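PDB 3M4A: putative Type I topoisomerase from Deinococcus radiodurans, which probably relaxes supercoiled DNA as a type IB topoisomerase, breaking one strand, allowing passage and rejoining it without ATP. Local coordinates for residues A[127-141]-A[147-159]. Sequence-based numbering, arbitrary orientation.
Sequences MTRLLHVARFRVGSD and HKTYGLSTLRQRH. With ACY (acetic acid), chain D; nucleotides of chain B.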
ATOM      1  N   MET A 127     -10.047  -0.757  -3.990  1.00  4.41           N
ATOM      2  CA  MET A 127      -9.115   0.315  -4.346  1.00  4.65           C
ATOM      3  C   MET A 127      -7.813   0.231  -3.557  1.00  4.59           C
ATOM      4  O   MET A 127      -6.749   0.458  -4.113  1.00  5.35           O
ATOM      5  CB  MET A 127      -9.781   1.690  -4.157  1.00  4.36           C
ATOM      6  CG  MET A 127     -10.910   1.944  -5.137  1.00  2.23           C
ATOM      7  SD  MET A 127     -11.926   3.361  -4.662  1.00  6.88           S
ATOM      8  CE  MET A 127     -11.007   4.662  -5.482  1.00  9.69           C
ATOM      9  N   THR A 128      -7.910  -0.132  -2.275  1.00  3.91           N
ATOM     10  CA  THR A 128      -6.750  -0.287  -1.402  1.00  3.77           C
ATOM     11  C   THR A 128      -5.911  -1.467  -1.880  1.00  3.16           C
ATOM     12  O   THR A 128      -4.686  -1.393  -1.904  1.00  3.12           O
ATOM     13  CB  THR A 128      -7.146  -0.462   0.061  1.00  4.14           C
ATOM     14  OG1 THR A 128      -7.881   0.692   0.489  1.00  5.73           O
ATOM     15  CG2 THR A 128      -5.900  -0.577   0.939  1.00  5.22           C
ATOM     16  N   ARG A 129      -6.565  -2.548  -2.284  1.00  2.70           N
ATOM     17  CA  ARG A 129      -5.813  -3.668  -2.872  1.00  2.75           C
ATOM     18  C   ARG A 129      -5.070  -3.211  -4.119  1.00  3.42           C
ATOM     19  O   ARG A 129      -3.920  -3.571  -4.327  1.00  2.35           O
ATOM     20  CB  ARG A 129      -6.702  -4.882  -3.165  1.00  2.91           C
ATOM     21  CG  ARG A 129      -5.918  -6.069  -3.722  1.00  2.39           C
ATOM     22  CD  ARG A 129      -6.762  -7.310  -3.747  1.00  2.99           C
ATOM     23  NE  ARG A 129      -6.991  -7.782  -2.383  1.00  3.16           N
ATOM     24  CZ  ARG A 129      -7.727  -8.842  -2.070  1.00  5.58           C
ATOM     25  NH1 ARG A 129      -8.264  -9.609  -3.004  1.00  5.59           N
ATOM     26  NH2 ARG A 129      -7.868  -9.167  -0.799  1.00  5.58           N
ATOM     27  N   LEU A 130      -5.711  -2.420  -4.962  1.00  3.21           N
ATOM     28  CA  LEU A 130      -5.021  -1.899  -6.163  1.00  3.10           C
ATOM     29  C   LEU A 130      -3.805  -0.998  -5.842  1.00  3.37           C
ATOM     30  O   LEU A 130      -2.789  -1.082  -6.514  1.00  3.41           O
ATOM     31  CB  LEU A 130      -6.004  -1.173  -7.070  1.00  3.42           C
ATOM     32  CG  LEU A 130      -6.993  -2.113  -7.771  1.00  2.52           C
ATOM     33  CD1 LEU A 130      -8.168  -1.341  -8.363  1.00  4.03           C
ATOM     34  CD2 LEU A 130      -6.241  -2.908  -8.856  1.00  3.11           C
ATOM     35  N   LEU A 131      -3.917  -0.165  -4.810  1.00  3.92           N
ATOM     36  CA  LEU A 131      -2.763   0.631  -4.335  1.00  4.01           C
ATOM     37  C   LEU A 131      -1.616  -0.279  -3.914  1.00  3.66           C
ATOM     38  O   LEU A 131      -0.451  -0.028  -4.229  1.00  4.94           O
ATOM     39  CB  LEU A 131      -3.154   1.512  -3.152  1.00  4.25           C
ATOM     40  CG  LEU A 131      -4.147   2.648  -3.329  1.00  4.94           C
ATOM     41  CD1 LEU A 131      -4.567   3.267  -1.981  1.00  6.37           C
ATOM     42  CD2 LEU A 131      -3.605   3.708  -4.297  1.00  6.96           C
ATOM     43  N   HIS A 132      -1.960  -1.353  -3.199  1.00  3.71           N
ATOM     44  CA  HIS A 132      -0.987  -2.269  -2.663  1.00  3.67           C
ATOM     45  C   HIS A 132      -0.288  -3.068  -3.761  1.00  3.17           C
ATOM     46  O   HIS A 132       0.947  -3.107  -3.801  1.00  5.28           O
ATOM     47  CB  HIS A 132      -1.689  -3.205  -1.685  1.00  4.28           C
ATOM     48  CG  HIS A 132      -0.789  -4.215  -1.025  1.00  3.48           C
ATOM     49  ND1 HIS A 132      -1.287  -5.390  -0.511  1.00  6.03           N
ATOM     50  CD2 HIS A 132       0.543  -4.229  -0.787  1.00  5.98           C
ATOM     51  CE1 HIS A 132      -0.300  -6.085   0.025  1.00  6.58           C
ATOM     52  NE2 HIS A 132       0.825  -5.404  -0.128  1.00  6.34           N
ATOM     53  N   VAL A 133      -1.066  -3.733  -4.618  1.00  3.30           N
ATOM     54  CA  VAL A 133      -0.496  -4.685  -5.565  1.00  3.28           C
ATOM     55  C   VAL A 133      -0.073  -4.046  -6.887  1.00  4.06           C
ATOM     56  O   VAL A 133       0.699  -4.657  -7.645  1.00  4.97           O
ATOM     57  CB  VAL A 133      -1.439  -5.915  -5.822  1.00  3.26           C
ATOM     58  CG1 VAL A 133      -1.909  -6.528  -4.486  1.00  4.54           C
ATOM     59  CG2 VAL A 133      -2.622  -5.552  -6.689  1.00  4.85           C
ATOM     60  N   ALA A 134      -0.582  -2.848  -7.191  1.00  4.15           N
ATOM     61  CA  ALA A 134      -0.264  -2.184  -8.458  1.00  4.07           C
ATOM     62  C   ALA A 134       0.319  -0.773  -8.343  1.00  4.60           C
ATOM     63  O   ALA A 134       0.649  -0.179  -9.364  1.00  5.27           O
ATOM     64  CB  ALA A 134      -1.493  -2.179  -9.363  1.00  4.32           C
ATOM     65  N   ARG A 135       0.447  -0.258  -7.122  1.00  4.06           N
ATOM     66  CA  ARG A 135       1.301   0.918  -6.850  1.00  4.89           C
ATOM     67  C   ARG A 135       0.755   2.177  -7.535  1.00  4.91           C
ATOM     68  O   ARG A 135       1.507   3.072  -7.957  1.00  5.47           O
ATOM     69  CB  ARG A 135       2.747   0.617  -7.232  1.00  5.26           C
ATOM     70  CG  ARG A 135       3.342  -0.544  -6.443  1.00  5.65           C
ATOM     71  CD  ARG A 135       4.613  -1.120  -7.063  1.00  7.24           C
ATOM     72  NE  ARG A 135       4.399  -1.696  -8.388  1.00  7.99           N
ATOM     73  CZ  ARG A 135       4.077  -2.965  -8.616  1.00 10.78           C
ATOM     74  NH1 ARG A 135       3.914  -3.817  -7.622  1.00 11.53           N
ATOM     75  NH2 ARG A 135       3.914  -3.384  -9.860  1.00 11.52           N
ATOM     76  N   PHE A 136      -0.571   2.266  -7.595  1.00  5.19           N
ATOM     77  CA  PHE A 136      -1.232   3.484  -8.070  1.00  5.52           C
ATOM     78  C   PHE A 136      -1.007   4.676  -7.132  1.00  6.33           C
ATOM     79  O   PHE A 136      -0.835   4.509  -5.916  1.00  5.59           O
ATOM     80  CB  PHE A 136      -2.740   3.290  -8.108  1.00  5.01           C
ATOM     81  CG  PHE A 136      -3.278   2.522  -9.300  1.00  4.92           C
ATOM     82  CD1 PHE A 136      -3.715   3.183 -10.452  1.00  5.41           C
ATOM     83  CD2 PHE A 136      -3.446   1.145  -9.229  1.00  6.20           C
ATOM     84  CE1 PHE A 136      -4.262   2.477 -11.503  1.00  5.78           C
ATOM     85  CE2 PHE A 136      -3.989   0.427 -10.271  1.00  5.34           C
ATOM     86  CZ  PHE A 136      -4.392   1.081 -11.420  1.00  4.71           C
ATOM     87  N   ARG A 137      -1.055   5.868  -7.717  1.00  6.53           N
ATOM     88  CA  ARG A 137      -1.331   7.092  -6.966  1.00  7.49           C
ATOM     89  C   ARG A 137      -2.837   7.203  -6.756  1.00  7.72           C
ATOM     90  O   ARG A 137      -3.624   6.722  -7.570  1.00  7.94           O
ATOM     91  CB  ARG A 137      -0.848   8.310  -7.756  1.00  8.07           C
ATOM     92  CG  ARG A 137       0.627   8.349  -8.062  1.00  8.92           C
ATOM     93  CD  ARG A 137       0.890   9.561  -8.926  1.00 10.11           C
ATOM     94  NE  ARG A 137       2.275   9.769  -9.304  1.00 12.48           N
ATOM     95  CZ  ARG A 137       2.870   9.237 -10.366  1.00 13.88           C
ATOM     96  NH1 ARG A 137       2.234   8.405 -11.174  1.00 16.63           N
ATOM     97  NH2 ARG A 137       4.129   9.543 -10.615  1.00 15.82           N
ATOM     98  N   VAL A 138      -3.265   7.852  -5.679  1.00  8.51           N
ATOM     99  CA  VAL A 138      -4.691   7.991  -5.409  1.00  8.85           C
ATOM    100  C   VAL A 138      -5.366   9.016  -6.348  1.00 10.08           C
ATOM    101  O   VAL A 138      -6.473   8.795  -6.831  1.00 10.45           O
ATOM    102  CB  VAL A 138      -4.953   8.363  -3.914  1.00  8.89           C
ATOM    103  CG1 VAL A 138      -6.407   8.735  -3.706  1.00  8.71           C
ATOM    104  CG2 VAL A 138      -4.543   7.203  -2.981  1.00  9.20           C
ATOM    105  N   GLY A 139      -4.674  10.127  -6.601  1.00 10.63           N
ATOM    106  CA  GLY A 139      -5.207  11.201  -7.438  1.00 11.51           C
ATOM    107  C   GLY A 139      -6.194  12.065  -6.679  1.00 12.07           C
ATOM    108  O   GLY A 139      -6.472  11.832  -5.505  1.00 12.34           O
ATOM    109  N   SER A 140      -6.708  13.086  -7.360  1.00 13.00           N
ATOM    110  CA  SER A 140      -7.763  13.949  -6.801  1.00 13.43           C
ATOM    111  C   SER A 140      -8.573  14.578  -7.936  1.00 13.50           C
ATOM    112  O   SER A 140      -8.048  14.763  -9.030  1.00 13.20           O
ATOM    113  CB  SER A 140      -7.164  15.030  -5.902  1.00 14.35           C
ATOM    114  OG  SER A 140      -6.542  16.059  -6.653  1.00 15.58           O
ATOM    115  N   ASP A 141      -9.843  14.889  -7.672  1.00 13.94           N
ATOM    116  CA  ASP A 141     -10.748  15.434  -8.689  1.00 14.85           C
ATOM    117  C   ASP A 141     -10.282  16.790  -9.206  1.00 15.15           C
ATOM    118  O   ASP A 141     -10.301  17.040 -10.411  1.00 15.43           O
ATOM    119  CB  ASP A 141     -12.170  15.613  -8.138  1.00 15.05           C
ATOM    120  CG  ASP A 141     -12.931  14.312  -8.017  1.00 17.78           C
ATOM    121  OD1 ASP A 141     -12.334  13.239  -8.209  1.00 19.74           O
ATOM    122  OD2 ASP A 141     -14.141  14.369  -7.709  1.00 22.74           O
ATOM    123  N   HIS A 147      -5.548  19.211 -14.922  1.00 16.79           N
ATOM    124  CA  HIS A 147      -4.410  18.662 -15.661  1.00 16.42           C
ATOM    125  C   HIS A 147      -4.796  17.634 -16.730  1.00 15.94           C
ATOM    126  O   HIS A 147      -3.972  17.309 -17.582  1.00 15.52           O
ATOM    127  CB  HIS A 147      -3.406  18.040 -14.696  1.00 16.79           C
ATOM    128  CG  HIS A 147      -2.752  19.032 -13.790  1.00 18.74           C
ATOM    129  ND1 HIS A 147      -1.527  19.598 -14.073  1.00 20.79           N
ATOM    130  CD2 HIS A 147      -3.149  19.563 -12.609  1.00 19.11           C
ATOM    131  CE1 HIS A 147      -1.194  20.426 -13.099  1.00 19.91           C
ATOM    132  NE2 HIS A 147      -2.160  20.425 -12.199  1.00 20.37           N
ATOM    133  N   LYS A 148      -6.029  17.130 -16.669  1.00 15.09           N
ATOM    134  CA  LYS A 148      -6.521  16.110 -17.599  1.00 15.15           C
ATOM    135  C   LYS A 148      -5.610  14.878 -17.561  1.00 14.28           C
ATOM    136  O   LYS A 148      -5.293  14.275 -18.592  1.00 13.92           O
ATOM    137  CB  LYS A 148      -6.646  16.678 -19.025  1.00 16.48           C
ATOM    138  CG  LYS A 148      -7.303  18.053 -19.087  1.00 18.20           C
ATOM    139  CD  LYS A 148      -8.686  18.041 -18.470  1.00 20.27           C
ATOM    140  CE  LYS A 148      -9.476  19.314 -18.789  1.00 22.18           C
ATOM    141  NZ  LYS A 148      -8.814  20.537 -18.266  1.00 25.17           N
ATOM    142  N   THR A 149      -5.158  14.551 -16.354  1.00 13.38           N
ATOM    143  CA  THR A 149      -4.435  13.306 -16.095  1.00 12.36           C
ATOM    144  C   THR A 149      -5.100  12.612 -14.906  1.00 11.61           C
ATOM    145  O   THR A 149      -5.866  13.233 -14.153  1.00 10.62           O
ATOM    146  CB  THR A 149      -2.951  13.550 -15.818  1.00 12.33           C
ATOM    147  OG1 THR A 149      -2.818  14.372 -14.662  1.00 12.43           O
ATOM    148  CG2 THR A 149      -2.264  14.230 -17.020  1.00 12.64           C
ATOM    149  N   TYR A 150      -4.817  11.319 -14.746  1.00 10.20           N
ATOM    150  CA  TYR A 150      -5.605  10.464 -13.871  1.00  9.94           C
ATOM    151  C   TYR A 150      -4.783   9.701 -12.846  1.00  9.05           C
ATOM    152  O   TYR A 150      -3.582   9.512 -13.020  1.00  9.05           O
ATOM    153  CB  TYR A 150      -6.407   9.481 -14.711  1.00 10.90           C
ATOM    154  CG  TYR A 150      -7.257  10.154 -15.750  1.00 11.39           C
ATOM    155  CD1 TYR A 150      -6.810  10.290 -17.059  1.00 11.04           C
ATOM    156  CD2 TYR A 150      -8.486  10.688 -15.411  1.00 11.13           C
ATOM    157  CE1 TYR A 150      -7.587  10.921 -18.011  1.00 11.80           C
ATOM    158  CE2 TYR A 150      -9.276  11.313 -16.354  1.00 12.79           C
ATOM    159  CZ  TYR A 150      -8.824  11.435 -17.645  1.00 13.48           C
ATOM    160  OH  TYR A 150      -9.636  12.054 -18.583  1.00 15.88           O
ATOM    161  N   GLY A 151      -5.459   9.334 -11.759  1.00  8.12           N
ATOM    162  CA  GLY A 151      -4.933   8.471 -10.721  1.00  7.76           C
ATOM    163  C   GLY A 151      -6.038   7.500 -10.377  1.00  6.84           C
ATOM    164  O   GLY A 151      -7.086   7.524 -10.993  1.00  6.00           O
ATOM    165  N   LEU A 152      -5.840   6.660  -9.381  1.00  6.82           N
ATOM    166  CA  LEU A 152      -6.810   5.595  -9.123  1.00  6.97           C
ATOM    167  C   LEU A 152      -8.243   6.117  -8.929  1.00  7.04           C
ATOM    168  O   LEU A 152      -9.186   5.591  -9.530  1.00  7.37           O
ATOM    169  CB  LEU A 152      -6.368   4.774  -7.917  1.00  6.24           C
ATOM    170  CG  LEU A 152      -7.235   3.549  -7.634  1.00  6.63           C
ATOM    171  CD1 LEU A 152      -7.091   2.501  -8.739  1.00  9.32           C
ATOM    172  CD2 LEU A 152      -6.868   2.972  -6.250  1.00  8.20           C
ATOM    173  N   SER A 153      -8.407   7.149  -8.102  1.00  6.99           N
ATOM    174  CA  SER A 153      -9.746   7.621  -7.715  1.00  7.59           C
ATOM    175  C   SER A 153     -10.452   8.403  -8.821  1.00  7.89           C
ATOM    176  O   SER A 153     -11.652   8.654  -8.726  1.00  8.81           O
ATOM    177  CB  SER A 153      -9.705   8.428  -6.422  1.00  7.69           C
ATOM    178  OG  SER A 153      -9.078   9.682  -6.585  1.00  8.02           O
ATOM    179  N   THR A 154      -9.711   8.773  -9.862  1.00  8.14           N
ATOM    180  CA  THR A 154     -10.242   9.521 -10.991  1.00  8.25           C
ATOM    181  C   THR A 154     -10.262   8.701 -12.295  1.00  8.07           C
ATOM    182  O   THR A 154     -10.514   9.240 -13.366  1.00  8.68           O
ATOM    183  CB  THR A 154      -9.465  10.857 -11.145  1.00  8.51           C
ATOM    184  OG1 THR A 154      -8.065  10.607 -11.277  1.00  8.09           O
ATOM    185  CG2 THR A 154      -9.688  11.705  -9.899  1.00  8.36           C
ATOM    186  N   LEU A 155     -10.066   7.381 -12.198  1.00  8.30           N
ATOM    187  CA  LEU A 155     -10.115   6.546 -13.380  1.00  8.00           C
ATOM    188  C   LEU A 155     -11.526   6.490 -13.939  1.00  8.33           C
ATOM    189  O   LEU A 155     -12.510   6.534 -13.205  1.00  7.90           O
ATOM    190  CB  LEU A 155      -9.655   5.101 -13.131  1.00  7.72           C
ATOM    191  CG  LEU A 155      -8.187   4.846 -12.828  1.00  7.98           C
ATOM    192  CD1 LEU A 155      -7.938   3.339 -12.792  1.00  8.05           C
ATOM    193  CD2 LEU A 155      -7.290   5.519 -13.859  1.00  6.32           C
ATOM    194  N   ARG A 156     -11.569   6.415 -15.260  1.00  9.36           N
ATOM    195  CA  ARG A 156     -12.776   6.228 -16.003  1.00 10.24           C
ATOM    196  C   ARG A 156     -12.872   4.770 -16.431  1.00  9.82           C
ATOM    197  O   ARG A 156     -11.867   4.048 -16.493  1.00  8.45           O
ATOM    198  CB  ARG A 156     -12.770   7.153 -17.227  1.00 11.32           C
ATOM    199  CG  ARG A 156     -12.848   8.627 -16.857  1.00 13.53           C
ATOM    200  CD  ARG A 156     -12.558   9.512 -18.048  1.00 16.44           C
ATOM    201  NE  ARG A 156     -12.850  10.909 -17.733  1.00 20.21           N
ATOM    202  CZ  ARG A 156     -14.041  11.496 -17.867  1.00 22.97           C
ATOM    203  NH1 ARG A 156     -15.096  10.833 -18.332  1.00 24.31           N
ATOM    204  NH2 ARG A 156     -14.174  12.772 -17.526  1.00 25.27           N
ATOM    205  N   GLN A 157     -14.085   4.323 -16.716  1.00  8.83           N
ATOM    206  CA  GLN A 157     -14.259   2.967 -17.239  1.00  9.04           C
ATOM    207  C   GLN A 157     -13.427   2.696 -18.484  1.00  8.40           C
ATOM    208  O   GLN A 157     -12.980   1.565 -18.684  1.00  8.31           O
ATOM    209  CB  GLN A 157     -15.735   2.656 -17.525  1.00  8.87           C
ATOM    210  CG  GLN A 157     -16.556   2.524 -16.269  1.00  8.82           C
ATOM    211  CD  GLN A 157     -17.966   1.992 -16.509  1.00  9.90           C
ATOM    212  OE1 GLN A 157     -18.268   1.446 -17.571  1.00 12.14           O
ATOM    213  NE2 GLN A 157     -18.833   2.172 -15.520  1.00  9.79           N
ATOM    214  N   ARG A 158     -13.175   3.732 -19.308  1.00  7.92           N
ATOM    215  CA  ARG A 158     -12.416   3.572 -20.547  1.00  8.03           C
ATOM    216  C   ARG A 158     -10.954   3.222 -20.335  1.00  6.80           C
ATOM    217  O   ARG A 158     -10.250   2.857 -21.279  1.00  7.16           O
ATOM    218  CB  ARG A 158     -12.514   4.838 -21.417  1.00  8.36           C
ATOM    219  CG  ARG A 158     -11.627   5.985 -21.000  1.00  9.77           C
ATOM    220  CD  ARG A 158     -11.681   7.092 -22.032  1.00 11.87           C
ATOM    221  NE  ARG A 158     -11.022   8.315 -21.573  1.00 15.27           N
ATOM    222  CZ  ARG A 158      -9.736   8.589 -21.732  1.00 17.52           C
ATOM    223  NH1 ARG A 158      -8.933   7.722 -22.331  1.00 19.65           N
ATOM    224  NH2 ARG A 158      -9.245   9.734 -21.277  1.00 18.15           N
ATOM    225  N   HIS A 159     -10.510   3.293 -19.081  1.00  6.35           N
ATOM    226  CA  HIS A 159      -9.124   3.064 -18.730  1.00  6.46           C
ATOM    227  C   HIS A 159      -8.784   1.622 -18.356  1.00  6.65           C
ATOM    228  O   HIS A 159      -7.629   1.341 -18.027  1.00  6.26           O
ATOM    229  CB  HIS A 159      -8.755   3.938 -17.543  1.00  6.42           C
ATOM    230  CG  HIS A 159      -8.643   5.388 -17.874  1.00  6.76           C
ATOM    231  ND1 HIS A 159      -9.120   6.384 -17.046  1.00  7.12           N
ATOM    232  CD2 HIS A 159      -8.105   6.008 -18.943  1.00  7.14           C
ATOM    233  CE1 HIS A 159      -8.848   7.561 -17.589  1.00  7.13           C
ATOM    234  NE2 HIS A 159      -8.226   7.359 -18.734  1.00  7.34           N
TER
HETATM  235  C   ACY D 804      -4.839  -5.799  -0.117  1.00  8.62           C
HETATM  236  O   ACY D 804      -5.950  -6.377  -0.174  1.00  7.88           O
HETATM  237  OXT ACY D 804      -3.849  -6.176  -0.782  1.00  7.46           O
HETATM  238  CH3 ACY D 804      -4.691  -4.620   0.795  1.00  8.72           C
ATOM    239  P    DC B  10      -9.998 -12.214  -0.534  1.00  5.88           P
ATOM    240  OP1  DC B  10      -9.273 -11.446   0.473  1.00  5.52           O
ATOM    241  OP2  DC B  10      -9.726 -11.909  -1.959  1.00  4.77           O
ATOM    242  O5'  DC B  10      -9.623 -13.745  -0.313  1.00  5.68           O
ATOM    243  C5'  DC B  10      -9.735 -14.305   1.006  1.00  6.55           C
ATOM    244  C4'  DC B  10      -9.558 -15.802   0.935  1.00  7.53           C
ATOM    245  O4'  DC B  10     -10.682 -16.401   0.220  1.00  6.40           O
ATOM    246  C3'  DC B  10      -8.300 -16.276   0.204  1.00  7.99           C
ATOM    247  O3'  DC B  10      -7.755 -17.404   0.851  1.00 12.32           O
ATOM    248  C2'  DC B  10      -8.814 -16.681  -1.160  1.00  7.42           C
ATOM    249  C1'  DC B  10     -10.127 -17.308  -0.731  1.00  6.17           C
ATOM    250  N1   DC B  10     -11.120 -17.512  -1.799  1.00  4.90           N
ATOM    251  C2   DC B  10     -12.058 -18.537  -1.619  1.00  3.47           C
ATOM    252  O2   DC B  10     -12.020 -19.231  -0.584  1.00  5.00           O
ATOM    253  N3   DC B  10     -12.969 -18.756  -2.586  1.00  4.03           N
ATOM    254  C4   DC B  10     -12.982 -18.016  -3.693  1.00  5.01           C
ATOM    255  N4   DC B  10     -13.917 -18.276  -4.603  1.00  6.12           N
ATOM    256  C5   DC B  10     -12.041 -16.962  -3.890  1.00  6.27           C
ATOM    257  C6   DC B  10     -11.133 -16.756  -2.929  1.00  5.79           C
TER
HETATM  258  O   HOH W   1      -1.092   9.039 -11.883  1.00 13.36           O
HETATM  259  O   HOH W   2      -6.180  12.472 -10.813  1.00 19.20           O
HETATM  260  O   HOH W   3     -10.932  11.813  -6.320  1.00 15.01           O
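One face of the F136 ring carries the CD1 methyl of L152, a CH-pi contact with the carbon 3.7 Å from the ring centroid and nearly on its normal; L130 O lies at the ring edge, and L155 CD1 approaches obliquely. With its CG anti to the backbone N (chi1 -174°), L152 sends its branches separate ways: CD1 to the ring and L130, CD2 to L131 and M127. A forked leucine suits this place because its two methyls fill both sides at once. Beside this apolar packing, L152 N bonds R137 O almost straight (2.9 Å, 172°), while V138 O accepts from both S153 N and, above its carbonyl plane, S153 OG. G139 and G151 pass with CA atoms 4.3 Å apart; a CB on G151 would probably run into G139 CA.

On the helix's DNA side, the R129 guanidinium meets partners edge-on: NH1 and NH2 bond OP2 and OP1 of DC10 of chain B, and NE an acetic acid, probably from the crystallisation liquor, that H132 ND1 also holds. NH1 also salt-bridges D185. A methionine in place of R129 would probably leave phosphate and D185 without their mate. Apolar toward L152, basic at R129, the helix joins catalytic-core interior to DNA backbone.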